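PDB 3FOT: trichothecene 15-O-acetyltransferase TRI3 from Fusarium sporotrichioides, which acetylates the C-15 hydroxyl of trichothecene intermediates such as 15-deacetylcalonectrin, a step in the biosynthesis of T-2 toxin. Local coordinates for residues V205-G210 / I450-A454. Residues are numbered along the deposited sequence; the frame is centred on the assembly and turned at random.
Sequences VGSYIG and IKQTA
Gly206 O accepts the amide N-H of Thr453, N to O 3.0 Å, a nearly straight bond (179° at the hydrogen) whose donor stands well above the carbonyl plane. Water 1 donates to the same oxygen and accepts from Ala454 N, so two bonds grip this carbonyl. Water 2 spans the hydroxyls, 2.7 Å from both Ser207 OG and Thr453 OG1. The chain of Gln452, with CG anti to its backbone N (chi1 -178°) and extended beyond, carries NE2 to a weak, bent bond with Ile209 O (3.3 Å, 126°); its OE1 is held by Thr455. On the apolar side, Ile450 CG2 meets Val205 CG1 at 3.6 Å and Ile209 CD1 at 3.9 Å, each pair of side chains crossing at about a right angle. Met77 of helix 71-88 touches both Val205 and Ile209. Gly206 CA comes to 3.0 Å from Lys451 O, bringing the backbones close together. Away from the 15-deacetylcalonectrin site, the type I turn from Val205 to Tyr208, where helix 191-205 gives way to loop, thus joins edge strand 449-452 of the six-stranded mixed sheet through Ile450, and the following residues through one straight backbone bond and two waters, while apolar branches pack the buried side.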
loop_
_atom_site.group_PDB
_atom_site.type_symbol
_atom_site.label_atom_id
_atom_site.label_comp_id
_atom_site.label_asym_id
_atom_site.label_seq_id
_atom_site.Cartn_x
_atom_site.Cartn_y
_atom_site.Cartn_z
ATOM N N VAL A 205 -6.088 -16.095 13.612
ATOM C CA VAL A 205 -7.287 -15.963 14.459
ATOM C C VAL A 205 -8.115 -17.273 14.442
ATOM O O VAL A 205 -8.857 -17.562 15.396
ATOM C CB VAL A 205 -8.102 -14.704 14.079
ATOM C CG1 VAL A 205 -8.870 -14.975 12.782
ATOM C CG2 VAL A 205 -9.035 -14.287 15.234
ATOM N N GLY A 206 -7.950 -18.069 13.377
ATOM C CA GLY A 206 -8.667 -19.351 13.225
ATOM C C GLY A 206 -8.373 -20.351 14.334
ATOM O O GLY A 206 -9.159 -21.284 14.568
ATOM N N SER A 207 -7.224 -20.178 14.988
ATOM C CA SER A 207 -6.806 -21.039 16.097
ATOM C C SER A 207 -7.622 -20.801 17.364
ATOM O O SER A 207 -7.567 -21.608 18.280
ATOM C CB SER A 207 -5.320 -20.828 16.407
ATOM O OG SER A 207 -4.530 -21.272 15.326
ATOM N N TYR A 208 -8.390 -19.707 17.408
ATOM C CA TYR A 208 -9.015 -19.258 18.658
ATOM C C TYR A 208 -10.525 -19.195 18.590
ATOM O O TYR A 208 -11.181 -18.874 19.581
ATOM C CB TYR A 208 -8.457 -17.885 19.077
ATOM C CG TYR A 208 -6.974 -17.937 19.264
ATOM C CD1 TYR A 208 -6.426 -18.606 20.351
ATOM C CD2 TYR A 208 -6.098 -17.382 18.308
ATOM C CE1 TYR A 208 -5.060 -18.690 20.530
ATOM C CE2 TYR A 208 -4.730 -17.481 18.467
ATOM C CZ TYR A 208 -4.212 -18.138 19.586
ATOM O OH TYR A 208 -2.850 -18.251 19.780
ATOM N N ILE A 209 -11.080 -19.481 17.423
ATOM C CA ILE A 209 -12.529 -19.555 17.296
ATOM C C ILE A 209 -13.002 -20.871 17.914
ATOM O O ILE A 209 -12.526 -21.950 17.535
ATOM C CB ILE A 209 -12.996 -19.494 15.830
ATOM C CG1 ILE A 209 -12.503 -18.206 15.169
ATOM C CG2 ILE A 209 -14.552 -19.573 15.780
ATOM C CD1 ILE A 209 -12.594 -18.239 13.646
ATOM N N GLY A 210 -13.909 -20.787 18.880
ATOM C CA GLY A 210 -14.602 -21.971 19.402
ATOM C C GLY A 210 -13.820 -22.786 20.418
ATOM O O GLY A 210 -14.060 -23.997 20.563
ATOM N N ILE A 450 -11.971 -16.700 6.765
ATOM C CA ILE A 450 -11.429 -17.010 8.065
ATOM C C ILE A 450 -12.153 -18.299 8.480
ATOM O O ILE A 450 -13.388 -18.354 8.453
ATOM C CB ILE A 450 -11.723 -15.884 9.090
ATOM C CG1 ILE A 450 -10.962 -14.617 8.699
ATOM C CG2 ILE A 450 -11.279 -16.315 10.496
ATOM C CD1 ILE A 450 -11.394 -13.335 9.418
ATOM N N LYS A 451 -11.368 -19.315 8.831
ATOM C CA LYS A 451 -11.864 -20.654 9.193
ATOM C C LYS A 451 -11.566 -20.947 10.654
ATOM O O LYS A 451 -10.614 -20.405 11.214
ATOM C CB LYS A 451 -11.170 -21.732 8.350
ATOM C CG LYS A 451 -11.557 -21.682 6.889
ATOM C CD LYS A 451 -10.701 -22.612 6.072
ATOM C CE LYS A 451 -11.110 -22.511 4.613
ATOM N NZ LYS A 451 -12.131 -23.537 4.343
ATOM N N GLN A 452 -12.383 -21.809 11.262
ATOM C CA GLN A 452 -12.019 -22.471 12.525
ATOM C C GLN A 452 -11.030 -23.574 12.145
ATOM O O GLN A 452 -11.388 -24.541 11.465
ATOM C CB GLN A 452 -13.251 -23.087 13.190
ATOM C CG GLN A 452 -12.953 -23.736 14.523
ATOM C CD GLN A 452 -14.158 -24.411 15.136
ATOM O OE1 GLN A 452 -15.136 -24.718 14.452
ATOM N NE2 GLN A 452 -14.074 -24.691 16.424
ATOM N N THR A 453 -9.779 -23.388 12.542
ATOM C CA THR A 453 -8.685 -24.191 12.026
ATOM C C THR A 453 -8.871 -25.678 12.349
ATOM O O THR A 453 -8.611 -26.537 11.492
ATOM C CB THR A 453 -7.345 -23.667 12.535
ATOM O OG1 THR A 453 -7.234 -22.283 12.169
ATOM C CG2 THR A 453 -6.186 -24.420 11.907
ATOM N N ALA A 454 -9.336 -25.958 13.565
ATOM C CA ALA A 454 -9.532 -27.349 14.031
ATOM C C ALA A 454 -10.552 -28.128 13.207
ATOM O O ALA A 454 -10.461 -29.361 13.071
ATOM C CB ALA A 454 -9.914 -27.358 15.488
HETATM O O HOH W 1 -9.261 -23.960 15.700
HETATM O O HOH W 2 -4.926 -20.939 12.685
#